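Local coordinates for protein similarities with probable monooxygenase (Photorhabdus luminescens, PDB 4HB9) that binds flavin-adenine dinucleotide and is probably a flavin-dependent monooxygenase of the aromatic ring hydroxylase type, at residues Gln53-Gln56 / Glu57-Ala61; Thr112-Lys115 / Glu116-Lys120; Tyr248-Ala251 / Thr252-Pro256; Ile276-Asp279 / Pro280-Thr284; Val313-Leu316 / Gly317-His321. All blocks are in the same frame, centred on the assembly; numbering follows the deposited sequence.

Overall arrangement
All five contacts are local, each between neighbouring residues of the chain, along a helix or where one element passes into the next, and they follow one another from 53-61 to 313-321. Contacts 1 and 2 lie on the helices 49-58 and 111-119, their centres about 13 Å apart, and touch where Leu55 and Leu59 meet Leu118. Contact 5 joins an outermost strand of the parallel sheet, 313-315, to a short helix at the FAD, its centre about 20 and 21 Å from those of contacts 1 and 2. Contact 3 follows strand 240-251 of the mixed sheet and contact 4 packs on that sheet, their centres about 40 and 43 Å from that of contact 1.

Contact 1 (Gln53-Gln56 / Glu57-Ala61); sequences QALQ and ECLPA
Leu55 lies alongside Leu59 one helical turn later, the two side chains pointing the same way, with Leu55 CD2 resting 3.9 Å from Leu59 CD1. In Leu59, CG stands beside the backbone N (chi1 -76°), and this carries the branch back over the carbonyl of Leu55. That same carbonyl oxygen accepts from Leu59 N at 3.0 Å, one of three successive i to i+4 bonds; the others run from Glu57 N to Gln53 O and from Cys58 N to Ala54 O.

On the outer side, Gln53 and Glu57 pass each other at a slant. Both chains are extended beyond CG, and the amide and carboxylate planes are turned 62° apart, so the groups do not lie flat together. Gln53 NE2 comes 3.4 Å from Glu57 OE2, a weak, bent hydrogen bond that belongs to one of two modelled positions of Glu57 and is doubtful.

Where the helix stops, water takes over from backbone bonding. One water donates to Gln56 O at 2.7 Å and to Leu59 O at 2.8 Å, bridging the last turn to the chain that leaves it; Leu59 is already extended (psi 143°).

Leu55 and Leu59 both pack on Leu118 of helix 111-119, and Ala54 meets Leu335 and Leu339 of helix 330-349. The arrangement is that of an amphipathic helix C-terminus: leucines on the inner face, glutamines outside, Glu57 at the margin against helix 330-349, and a turn through Pro60, the N-cap residue of helix 61-70.

Contact 2 (Thr112-Lys115 / Glu116-Lys120); sequences TELK and EILNK. With EDO (1,2-ethanediol), chain L.
This is a contact between successive turns of one helix, 111-119, which runs beside helix 11-22 near the FAD. Four backbone bonds of the i to i+4 kind hold it, from Glu116 N to Thr112 O through to Asn119 N to Lys115 O, the last being 2.7 Å long. On the buried face Leu114 and Leu118 lie side by side and point the same way, with Leu114 CG 4.0 Å from Leu118 CD1.

Lys115 is the coiled side chain here: chi2, chi3 and chi4 all lie near -55°, folding it round so that CE comes 4.0 Å from Asn119 OD1. Its NZ donates to Ala9 O in the turn that carries the glycine-rich GxGxxG sequence, consistent with the Rossmann-type FAD-binding fold, and so ties this helix to the dinucleotide-binding loop. Two waters extend the link to Asn119. One accepts from Lys115 NZ at 2.7 Å and donates to Asn119 OD1 at 2.9 Å; the other accepts from both Lys115 NZ and Asn119 ND2. O1 of a 1,2-ethanediol, probably from the crystallisation liquor, lies 3.4 Å from Lys115 NZ, at best a weak and doubtful bond. At the start of the helix, a third water sits 2.8 Å from Thr112 OG1 and donates weakly to Glu116 OE2.

Contact 3 (Tyr248-Ala251 / Thr252-Pro256); sequences YVAA and TDSLP
Ser254 grips the carbonyl of Ala251 twice. Its OG donates to Ala251 O at 2.6 Å, in the carbonyl plane and on a lone pair, while Ser254 N donates to the same oxygen at 2.9 Å from 63° above that plane. The two donors thus approach from different directions, and one acceptor anchors both backbone and side chain of the serine. The torsion that sets OG between the backbone N and the carbonyl carbon (chi1 77°) folds it back over the strand end, where it also lies 3.5 Å from Ala250 CB.

Two waters donate to the hydroxyl, one of them weakly. The first also donates, at 2.8 Å, to Tyr248 OH, approaching in the plane of the phenol ring; the weaker one accepts from Ala251 N. Tyr248 OH is itself bonded to Asp218, which helps fix the ring, and Leu255 CD2 comes to the ring edge, 4.5 Å from Tyr248 CE2.

A short 3-10 segment, 252-254, follows strand 240-251 of the mixed sheet, with Leu255 N bonding Thr252 O as its second i+3 bond. Thr252 OG1 bonds Ser184 of the adjoining strand 179-191, Tyr248 packs on Leu220 of strand 218-228, and Leu255 leans on Leu270 and Arg274 of helix 264-274.

Contact 4 (Ile276-Asp279 / Pro280-Thr284); sequences ISWD and PSLHT
An aspartate N-cap opens helix 280-287, and Asp279 supplies it. Its OD2 accepts twice from Ser281. Ser281 OG donates to Asp279 OD2 at 2.7 Å, meeting it on the anti side and a little out of the carboxylate plane. The capping bond proper, from Ser281 N to Asp279 OD2, is 3.2 Å long and arrives from 41° above that plane. With CG turned opposite the backbone N (chi1 -164°), the carboxylate swings forward over the first turn, close to the ring of Pro280, whose nitrogen has no hydrogen to give. The negative carboxylate at this helix end would be expected to interact favourably with the helix dipole. Asp279 O then accepts from Leu282 N at 3.0 Å, with the donor well out of the carbonyl plane.

Behind the cap, Leu282 comes to the edge of the indole of Trp278, its CD1 lying 3.9 Å from Trp278 CE3 and near the ring plane. The His283 ring turns back toward the loop: its CD2 is 3.5 Å from Trp278 O, and NE2 is hydrogen-bonded to Met275 O, at the start of the loop.

Both apolar side chains press on the mixed sheet. Trp278 and Leu282 each touch Leu220 of strand 218-228 and Ile212 of strand 210-212, while the loop itself follows helix 264-274.

Contact 5 (Val313-Leu316 / Gly317-His321); sequences VTLL and GDAIH. With FAD (flavin-adenine dinucleotide), chain B.
The chain leaves strand 313-315 extended, turns at Gly317 with a positive phi (70°), and enters the short helix 318-321, for which Gly317 is the N-cap. Leu315 and Ile320 meet across this turn at about a right angle: Leu315 CB lies 4.0 Å from Ile320 CB, and the same separation holds between Leu315 CD1 and Ile320 CD1. Ile320 also sets its CG2 beside the backbone of Leu316, and Ala319 CB comes 3.4 Å from Leu316 O. The whole contact is buried.

At the helix start the cofactor takes over. Asp318 N donates to the FAD phosphate oxygen O2P at 2.8 Å in a fairly straight bond (159°), and Gly317 CA lies 3.3 Å from the same oxygen, an approach that a glycine, with no side chain, permits. This is a strand-turn-helix arrangement with the amide of Asp318 on the phosphate directly and that of Ala319 through a water; the helix dipole probably favours the negative charge. The carboxylate of Asp318 reaches further along the cofactor, where FAD O3' donates to its OD2 at 3.0 Å, consistent with the GD motif of flavin-dependent aromatic hydroxylases, whose aspartate binds the ribityl O3'. OD1 is held by Asn322.

The bridging water donates to Leu316 O and to FAD O2P at 2.7 Å and accepts from Ala319 N. Gly317 N bonds Asp337 OD2 and His321 NE2 bonds Asp337 OD1, so Asp337 of helix 330-349 ties the N-cap backbone to the side chain at the end of the short helix. Strand 313-315 is paired with strand 157-160 through Thr314.

Contact 1 (Gln53-Gln56 / Glu57-Ala61)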
# COMPACT_ATOMS: atom_id res chain seq x y z
N GLN A 53 -6.77 10.90 -8.94
CA GLN A 53 -7.54 12.11 -8.60
C GLN A 53 -7.06 12.72 -7.27
O GLN A 53 -6.90 13.97 -7.15
CB GLN A 53 -9.04 11.76 -8.51
CG GLN A 53 -9.91 12.98 -8.30
CD GLN A 53 -11.35 12.62 -7.97
OE1 GLN A 53 -11.63 11.60 -7.31
NE2 GLN A 53 -12.27 13.49 -8.36
N ALA A 54 -6.81 11.87 -6.29
CA ALA A 54 -6.31 12.34 -4.99
C ALA A 54 -5.00 13.10 -5.16
O ALA A 54 -4.82 14.20 -4.65
CB ALA A 54 -6.13 11.18 -4.03
N LEU A 55 -4.09 12.52 -5.93
CA LEU A 55 -2.80 13.17 -6.16
C LEU A 55 -2.96 14.48 -6.91
O LEU A 55 -2.30 15.48 -6.59
CB LEU A 55 -1.85 12.22 -6.90
CG LEU A 55 -1.42 11.02 -6.07
CD1 LEU A 55 -0.83 9.94 -6.98
CD2 LEU A 55 -0.40 11.36 -4.99
N GLN A 56 -3.79 14.50 -7.93
CA GLN A 56 -3.90 15.69 -8.77
C GLN A 56 -4.57 16.83 -7.99
O GLN A 56 -4.20 17.99 -8.15
CB GLN A 56 -4.66 15.39 -10.06
CG GLN A 56 -4.60 16.51 -11.09
CD GLN A 56 -5.18 16.08 -12.43
OE1 GLN A 56 -5.83 15.04 -12.54
NE2 GLN A 56 -4.90 16.87 -13.46
N GLU A 57 -5.54 16.48 -7.14
CA GLU A 57 -6.29 17.47 -6.35
C GLU A 57 -5.56 17.93 -5.08
O GLU A 57 -5.83 19.01 -4.55
CB GLU A 57 -7.72 16.95 -6.06
CG GLU A 57 -8.52 16.71 -7.35
CD GLU A 57 -10.03 16.59 -7.18
OE1 GLU A 57 -10.55 16.58 -6.05
OE2 GLU A 57 -10.71 16.49 -8.24
N CYS A 58 -4.62 17.14 -4.56
CA CYS A 58 -3.92 17.53 -3.33
C CYS A 58 -2.53 18.11 -3.53
O CYS A 58 -2.10 18.98 -2.77
CB CYS A 58 -3.79 16.35 -2.38
SG CYS A 58 -5.38 15.84 -1.69
N LEU A 59 -1.81 17.57 -4.52
CA LEU A 59 -0.41 17.90 -4.70
C LEU A 59 -0.24 19.30 -5.33
O LEU A 59 -1.02 19.65 -6.22
CB LEU A 59 0.27 16.88 -5.60
CG LEU A 59 0.66 15.48 -5.10
CD1 LEU A 59 1.31 14.69 -6.23
CD2 LEU A 59 1.59 15.51 -3.92
N PRO A 60 0.78 20.05 -4.91
CA PRO A 60 1.16 21.24 -5.69
C PRO A 60 1.47 20.85 -7.12
O PRO A 60 1.86 19.71 -7.37
CB PRO A 60 2.43 21.74 -5.01
CG PRO A 60 2.43 21.12 -3.66
CD PRO A 60 1.72 19.81 -3.80
N ALA A 61 1.28 21.78 -8.04
CA ALA A 61 1.45 21.48 -9.44
C ALA A 61 2.85 20.93 -9.74
O ALA A 61 2.98 20.04 -10.57
CB ALA A 61 1.17 22.71 -10.29
O HOH W 1 -1.74 18.91 -8.81
O HOH W 2 -3.66 20.60 -6.40

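Contact 2 (Thr112-Lys115 / Glu116-Lys120)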
# COMPACT_ATOMS: atom_id res chain seq x y z
N THR A 112 9.61 4.13 -4.20
CA THR A 112 10.64 5.12 -3.84
C THR A 112 10.41 6.48 -4.54
O THR A 112 10.43 7.51 -3.89
CB THR A 112 12.09 4.63 -4.02
OG1 THR A 112 13.00 5.68 -3.64
CG2 THR A 112 12.39 4.25 -5.46
N GLU A 113 10.12 6.48 -5.84
CA GLU A 113 9.83 7.74 -6.52
C GLU A 113 8.58 8.42 -6.01
O GLU A 113 8.56 9.63 -5.89
CB GLU A 113 9.69 7.55 -8.04
CG GLU A 113 10.99 7.23 -8.79
CD GLU A 113 10.67 6.64 -10.17
OE1 GLU A 113 10.04 5.56 -10.23
OE2 GLU A 113 10.93 7.33 -11.18
N LEU A 114 7.52 7.65 -5.79
CA LEU A 114 6.28 8.19 -5.31
C LEU A 114 6.51 8.87 -3.96
O LEU A 114 6.03 10.02 -3.76
CB LEU A 114 5.21 7.13 -5.21
CG LEU A 114 3.83 7.58 -4.73
CD1 LEU A 114 3.26 8.66 -5.61
CD2 LEU A 114 2.91 6.38 -4.66
N LYS A 115 7.26 8.23 -3.07
CA LYS A 115 7.55 8.85 -1.75
C LYS A 115 8.37 10.14 -1.86
O LYS A 115 8.10 11.12 -1.17
CB LYS A 115 8.25 7.88 -0.80
CG LYS A 115 7.33 6.81 -0.21
CD LYS A 115 6.10 7.34 0.54
CE LYS A 115 6.42 8.34 1.67
NZ LYS A 115 7.44 7.79 2.61
N GLU A 116 9.38 10.15 -2.72
CA GLU A 116 10.18 11.36 -2.94
C GLU A 116 9.32 12.51 -3.44
O GLU A 116 9.48 13.65 -2.99
CB GLU A 116 11.36 11.10 -3.91
CG GLU A 116 12.41 10.15 -3.34
CD GLU A 116 12.95 10.60 -1.98
OE1 GLU A 116 13.71 11.57 -1.94
OE2 GLU A 116 12.62 9.95 -0.97
N ILE A 117 8.38 12.20 -4.35
CA ILE A 117 7.45 13.18 -4.86
C ILE A 117 6.47 13.68 -3.80
O ILE A 117 6.21 14.87 -3.69
CB ILE A 117 6.70 12.63 -6.08
CG1 ILE A 117 7.70 12.50 -7.23
CG2 ILE A 117 5.52 13.50 -6.46
CD1 ILE A 117 7.19 11.64 -8.36
N LEU A 118 5.93 12.75 -3.03
CA LEU A 118 5.08 13.10 -1.89
C LEU A 118 5.83 13.91 -0.82
O LEU A 118 5.24 14.83 -0.23
CB LEU A 118 4.46 11.86 -1.27
CG LEU A 118 3.26 11.36 -2.09
CD1 LEU A 118 2.93 9.95 -1.67
CD2 LEU A 118 2.04 12.28 -1.91
N ASN A 119 7.10 13.60 -0.58
CA ASN A 119 7.86 14.33 0.45
C ASN A 119 8.26 15.74 0.03
O ASN A 119 8.47 16.61 0.88
CB ASN A 119 9.11 13.56 0.87
CG ASN A 119 8.78 12.33 1.69
OD1 ASN A 119 7.64 12.11 2.09
ND2 ASN A 119 9.79 11.50 1.94
N LYS A 120 8.34 15.99 -1.29
CA LYS A 120 8.79 17.27 -1.79
C LYS A 120 7.81 18.36 -1.33
O LYS A 120 6.61 18.23 -1.51
CB LYS A 120 8.86 17.24 -3.32
CG LYS A 120 9.19 18.56 -3.97
CD LYS A 120 10.69 18.82 -4.00
CE LYS A 120 11.03 20.03 -4.86
NZ LYS A 120 10.39 19.95 -6.21
C1 EDO L . 9.91 7.52 5.25
O1 EDO L . 8.94 8.52 5.56
C2 EDO L . 9.77 6.42 6.28
O2 EDO L . 8.52 5.73 6.10
O HOH W 3 12.35 6.56 -1.04
O HOH W 4 8.10 10.00 3.95
O HOH W 5 10.19 8.32 2.40

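Contact 3 (Tyr248-Ala251 / Thr252-Pro256)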
# COMPACT_ATOMS: atom_id res chain seq x y z
N TYR A 248 2.91 -15.96 -5.97
CA TYR A 248 2.39 -17.31 -5.81
C TYR A 248 1.46 -17.29 -4.64
O TYR A 248 1.84 -16.82 -3.57
CB TYR A 248 3.51 -18.35 -5.58
CG TYR A 248 2.98 -19.73 -5.24
CD1 TYR A 248 2.41 -20.56 -6.21
CD2 TYR A 248 3.00 -20.17 -3.95
CE1 TYR A 248 1.88 -21.79 -5.87
CE2 TYR A 248 2.51 -21.41 -3.60
CZ TYR A 248 1.94 -22.22 -4.54
OH TYR A 248 1.45 -23.44 -4.15
N VAL A 249 0.24 -17.78 -4.86
CA VAL A 249 -0.84 -17.73 -3.85
C VAL A 249 -1.35 -19.14 -3.56
O VAL A 249 -1.63 -19.88 -4.48
CB VAL A 249 -2.00 -16.84 -4.32
CG1 VAL A 249 -3.03 -16.63 -3.23
CG2 VAL A 249 -1.48 -15.49 -4.78
N ALA A 250 -1.43 -19.49 -2.28
CA ALA A 250 -1.87 -20.83 -1.87
C ALA A 250 -2.45 -20.80 -0.49
O ALA A 250 -2.40 -19.79 0.18
CB ALA A 250 -0.69 -21.80 -1.89
N ALA A 251 -2.99 -21.92 -0.05
CA ALA A 251 -3.53 -22.01 1.32
C ALA A 251 -2.38 -21.97 2.29
O ALA A 251 -1.32 -22.58 2.05
CB ALA A 251 -4.35 -23.28 1.50
N THR A 252 -2.56 -21.24 3.38
CA THR A 252 -1.57 -21.15 4.42
C THR A 252 -1.18 -22.52 4.97
O THR A 252 0.01 -22.81 5.14
CB THR A 252 -2.08 -20.27 5.57
OG1 THR A 252 -2.51 -19.00 5.05
CG2 THR A 252 -0.98 -20.09 6.65
N ASP A 253 -2.19 -23.37 5.18
CA ASP A 253 -1.96 -24.76 5.61
C ASP A 253 -1.15 -25.63 4.61
O ASP A 253 -0.70 -26.71 4.97
CB ASP A 253 -3.30 -25.48 5.82
CG ASP A 253 -4.16 -24.86 6.89
OD1 ASP A 253 -3.62 -24.19 7.81
OD2 ASP A 253 -5.41 -25.08 6.81
N SER A 254 -1.04 -25.21 3.35
CA SER A 254 -0.28 -25.95 2.35
C SER A 254 1.20 -25.61 2.31
O SER A 254 1.98 -26.20 1.54
CB SER A 254 -0.87 -25.75 0.94
OG SER A 254 -0.51 -24.48 0.39
N LEU A 255 1.59 -24.63 3.13
CA LEU A 255 2.97 -24.17 3.22
C LEU A 255 3.50 -24.49 4.60
O LEU A 255 2.72 -24.61 5.54
CB LEU A 255 3.01 -22.65 2.99
CG LEU A 255 2.57 -22.23 1.59
CD1 LEU A 255 2.21 -20.75 1.54
CD2 LEU A 255 3.65 -22.54 0.58
N PRO A 256 4.84 -24.59 4.73
CA PRO A 256 5.47 -24.68 6.05
C PRO A 256 4.97 -23.65 7.05
O PRO A 256 4.75 -22.49 6.69
CB PRO A 256 6.95 -24.40 5.74
CG PRO A 256 7.12 -24.88 4.34
CD PRO A 256 5.84 -24.46 3.66
O HOH W 6 1.53 -24.34 -1.49
O HOH W 7 -3.29 -24.41 -1.61

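Contact 4 (Ile276-Asp279 / Pro280-Thr284)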
# COMPACT_ATOMS: atom_id res chain seq x y z
N ILE A 276 5.92 -27.97 -10.38
CA ILE A 276 6.43 -29.11 -11.13
C ILE A 276 5.36 -29.42 -12.18
O ILE A 276 4.16 -29.53 -11.87
CB ILE A 276 6.71 -30.35 -10.25
CG1 ILE A 276 7.81 -30.04 -9.22
CG2 ILE A 276 7.18 -31.52 -11.13
CD1 ILE A 276 7.83 -30.99 -8.05
N SER A 277 5.79 -29.48 -13.42
CA SER A 277 4.93 -29.75 -14.59
C SER A 277 4.39 -28.49 -15.24
O SER A 277 3.93 -28.54 -16.38
CB SER A 277 3.80 -30.76 -14.30
OG SER A 277 2.63 -30.14 -13.79
N TRP A 278 4.46 -27.35 -14.57
CA TRP A 278 3.96 -26.12 -15.18
C TRP A 278 4.94 -25.69 -16.27
O TRP A 278 6.11 -26.11 -16.30
CB TRP A 278 3.81 -24.96 -14.18
CG TRP A 278 2.90 -25.18 -13.04
CD1 TRP A 278 2.45 -26.37 -12.54
CD2 TRP A 278 2.35 -24.16 -12.20
NE1 TRP A 278 1.64 -26.13 -11.44
CE2 TRP A 278 1.59 -24.78 -11.21
CE3 TRP A 278 2.45 -22.76 -12.20
CZ2 TRP A 278 0.89 -24.06 -10.22
CZ3 TRP A 278 1.78 -22.04 -11.22
CH2 TRP A 278 1.01 -22.70 -10.25
N ASP A 279 4.48 -24.79 -17.11
CA ASP A 279 5.25 -24.35 -18.25
C ASP A 279 6.64 -23.82 -17.89
O ASP A 279 6.79 -23.05 -16.93
CB ASP A 279 4.51 -23.29 -19.02
CG ASP A 279 5.09 -23.09 -20.40
OD1 ASP A 279 4.77 -23.91 -21.31
OD2 ASP A 279 5.85 -22.11 -20.57
N PRO A 280 7.65 -24.21 -18.67
CA PRO A 280 9.03 -23.79 -18.39
C PRO A 280 9.25 -22.28 -18.25
O PRO A 280 10.12 -21.88 -17.51
CB PRO A 280 9.81 -24.34 -19.59
CG PRO A 280 9.06 -25.56 -19.99
CD PRO A 280 7.60 -25.24 -19.73
N SER A 281 8.48 -21.46 -18.96
CA SER A 281 8.63 -19.99 -18.89
C SER A 281 8.38 -19.48 -17.47
O SER A 281 9.04 -18.54 -16.99
CB SER A 281 7.67 -19.32 -19.88
OG SER A 281 6.30 -19.65 -19.60
N LEU A 282 7.48 -20.14 -16.77
CA LEU A 282 7.16 -19.78 -15.40
C LEU A 282 8.33 -20.13 -14.52
O LEU A 282 8.69 -19.38 -13.63
CB LEU A 282 5.89 -20.49 -14.95
CG LEU A 282 4.70 -20.11 -15.82
CD1 LEU A 282 3.50 -21.01 -15.56
CD2 LEU A 282 4.33 -18.64 -15.65
N HIS A 283 8.98 -21.26 -14.81
CA HIS A 283 10.19 -21.63 -14.06
C HIS A 283 11.32 -20.65 -14.27
O HIS A 283 12.02 -20.28 -13.33
CB HIS A 283 10.61 -23.06 -14.40
CG HIS A 283 9.69 -24.08 -13.81
ND1 HIS A 283 9.89 -24.61 -12.55
CD2 HIS A 283 8.51 -24.58 -14.25
CE1 HIS A 283 8.92 -25.45 -12.27
NE2 HIS A 283 8.06 -25.45 -13.29
N THR A 284 11.52 -20.26 -15.53
CA THR A 284 12.57 -19.30 -15.90
C THR A 284 12.39 -17.98 -15.13
O THR A 284 13.33 -17.45 -14.56
CB THR A 284 12.50 -19.05 -17.42
OG1 THR A 284 12.64 -20.30 -18.11
CG2 THR A 284 13.59 -18.07 -17.87

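Contact 5 (Val313-Leu316 / Gly317-His321)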
# COMPACT_ATOMS: atom_id res chain seq x y z
N VAL A 313 -10.04 12.60 17.13
CA VAL A 313 -9.05 11.59 16.69
C VAL A 313 -9.72 10.81 15.58
O VAL A 313 -10.90 10.37 15.71
CB VAL A 313 -8.69 10.59 17.82
CG1 VAL A 313 -7.72 9.52 17.32
CG2 VAL A 313 -8.10 11.29 19.03
N THR A 314 -9.00 10.64 14.47
CA THR A 314 -9.48 9.78 13.41
C THR A 314 -8.32 9.01 12.74
O THR A 314 -7.19 9.10 13.18
CB THR A 314 -10.36 10.55 12.40
OG1 THR A 314 -11.06 9.63 11.57
CG2 THR A 314 -9.60 11.48 11.53
N LEU A 315 -8.63 8.22 11.72
CA LEU A 315 -7.63 7.33 11.10
C LEU A 315 -7.72 7.40 9.61
O LEU A 315 -8.80 7.72 9.09
CB LEU A 315 -7.88 5.88 11.53
CG LEU A 315 -7.79 5.63 13.03
CD1 LEU A 315 -8.39 4.27 13.37
CD2 LEU A 315 -6.39 5.76 13.56
N LEU A 316 -6.62 7.05 8.92
CA LEU A 316 -6.69 6.85 7.48
C LEU A 316 -5.70 5.81 6.99
O LEU A 316 -4.84 5.39 7.71
CB LEU A 316 -6.58 8.15 6.67
CG LEU A 316 -5.32 8.96 6.49
CD1 LEU A 316 -4.28 8.30 5.58
CD2 LEU A 316 -5.74 10.29 5.87
N GLY A 317 -5.91 5.36 5.76
CA GLY A 317 -5.01 4.40 5.14
C GLY A 317 -5.09 3.02 5.76
O GLY A 317 -6.16 2.60 6.23
N ASP A 318 -3.95 2.31 5.74
CA ASP A 318 -3.83 0.96 6.29
C ASP A 318 -4.16 0.86 7.78
O ASP A 318 -4.64 -0.18 8.22
CB ASP A 318 -2.43 0.38 6.02
CG ASP A 318 -2.23 -0.05 4.55
OD1 ASP A 318 -3.19 0.00 3.75
OD2 ASP A 318 -1.10 -0.45 4.19
N ALA A 319 -3.96 1.94 8.52
CA ALA A 319 -4.38 2.03 9.92
C ALA A 319 -5.80 1.55 10.15
O ALA A 319 -6.11 0.99 11.20
CB ALA A 319 -4.21 3.44 10.47
N ILE A 320 -6.67 1.76 9.16
CA ILE A 320 -8.06 1.39 9.27
C ILE A 320 -8.56 0.48 8.13
O ILE A 320 -9.63 -0.12 8.26
CB ILE A 320 -8.92 2.67 9.46
CG1 ILE A 320 -10.36 2.34 9.85
CG2 ILE A 320 -8.90 3.54 8.22
CD1 ILE A 320 -10.50 1.62 11.17
N HIS A 321 -7.77 0.33 7.05
CA HIS A 321 -8.15 -0.43 5.83
C HIS A 321 -7.52 -1.78 5.61
O HIS A 321 -8.12 -2.62 4.93
CB HIS A 321 -7.67 0.33 4.58
CG HIS A 321 -8.47 1.52 4.27
ND1 HIS A 321 -9.83 1.46 4.14
CD2 HIS A 321 -8.12 2.81 4.12
CE1 HIS A 321 -10.29 2.67 3.88
NE2 HIS A 321 -9.27 3.50 3.89
PA FAD B . 2.31 3.59 4.96
O1A FAD B . 2.50 4.13 3.57
O2A FAD B . 2.79 2.27 5.45
O5B FAD B . 2.81 4.72 5.99
C5B FAD B . 2.78 4.52 7.39
C4B FAD B . 3.81 5.49 7.94
O4B FAD B . 3.64 5.58 9.37
C3B FAD B . 5.26 5.07 7.67
O3B FAD B . 6.05 6.17 7.20
C2B FAD B . 5.71 4.58 9.03
O2B FAD B . 7.10 4.69 9.28
C1B FAD B . 4.92 5.51 9.96
N9A FAD B . 4.72 5.03 11.33
C8A FAD B . 4.33 3.80 11.73
N7A FAD B . 4.19 3.75 13.09
C5A FAD B . 4.51 4.98 13.54
C6A FAD B . 4.58 5.59 14.89
N6A FAD B . 4.29 4.80 15.94
N1A FAD B . 4.96 6.88 14.98
C2A FAD B . 5.23 7.62 13.88
N3A FAD B . 5.19 7.14 12.63
C4A FAD B . 4.83 5.83 12.40
N1 FAD B . -1.12 -0.34 -3.13
C2 FAD B . -1.73 0.03 -4.27
O2 FAD B . -2.76 0.80 -4.26
N3 FAD B . -1.26 -0.40 -5.46
C4 FAD B . -0.23 -1.23 -5.61
O4 FAD B . 0.14 -1.59 -6.76
C4X FAD B . 0.46 -1.71 -4.41
N5 FAD B . 1.54 -2.55 -4.47
C5X FAD B . 2.13 -2.96 -3.33
C6 FAD B . 3.21 -3.84 -3.37
C7 FAD B . 3.84 -4.27 -2.20
C7M FAD B . 5.02 -5.23 -2.25
C8 FAD B . 3.35 -3.81 -0.89
C8M FAD B . 4.02 -4.25 0.39
C9 FAD B . 2.27 -2.93 -0.85
C9A FAD B . 1.63 -2.48 -2.00
N10 FAD B . 0.54 -1.59 -1.94
C10 FAD B . -0.08 -1.20 -3.13
C1' FAD B . -0.03 -1.12 -0.66
C2' FAD B . 0.51 0.24 -0.23
O2' FAD B . 1.93 0.26 -0.28
C3' FAD B . 0.05 0.52 1.19
O3' FAD B . -1.33 0.15 1.31
C4' FAD B . 0.19 2.01 1.52
O4' FAD B . 1.55 2.25 1.82
C5' FAD B . -0.66 2.43 2.70
O5' FAD B . -0.44 3.81 2.90
P FAD B . -0.43 4.35 4.41
O1P FAD B . -0.08 5.81 4.28
O2P FAD B . -1.70 3.92 5.09
O3P FAD B . 0.72 3.57 5.22
O HOH W 8 -2.27 4.36 7.69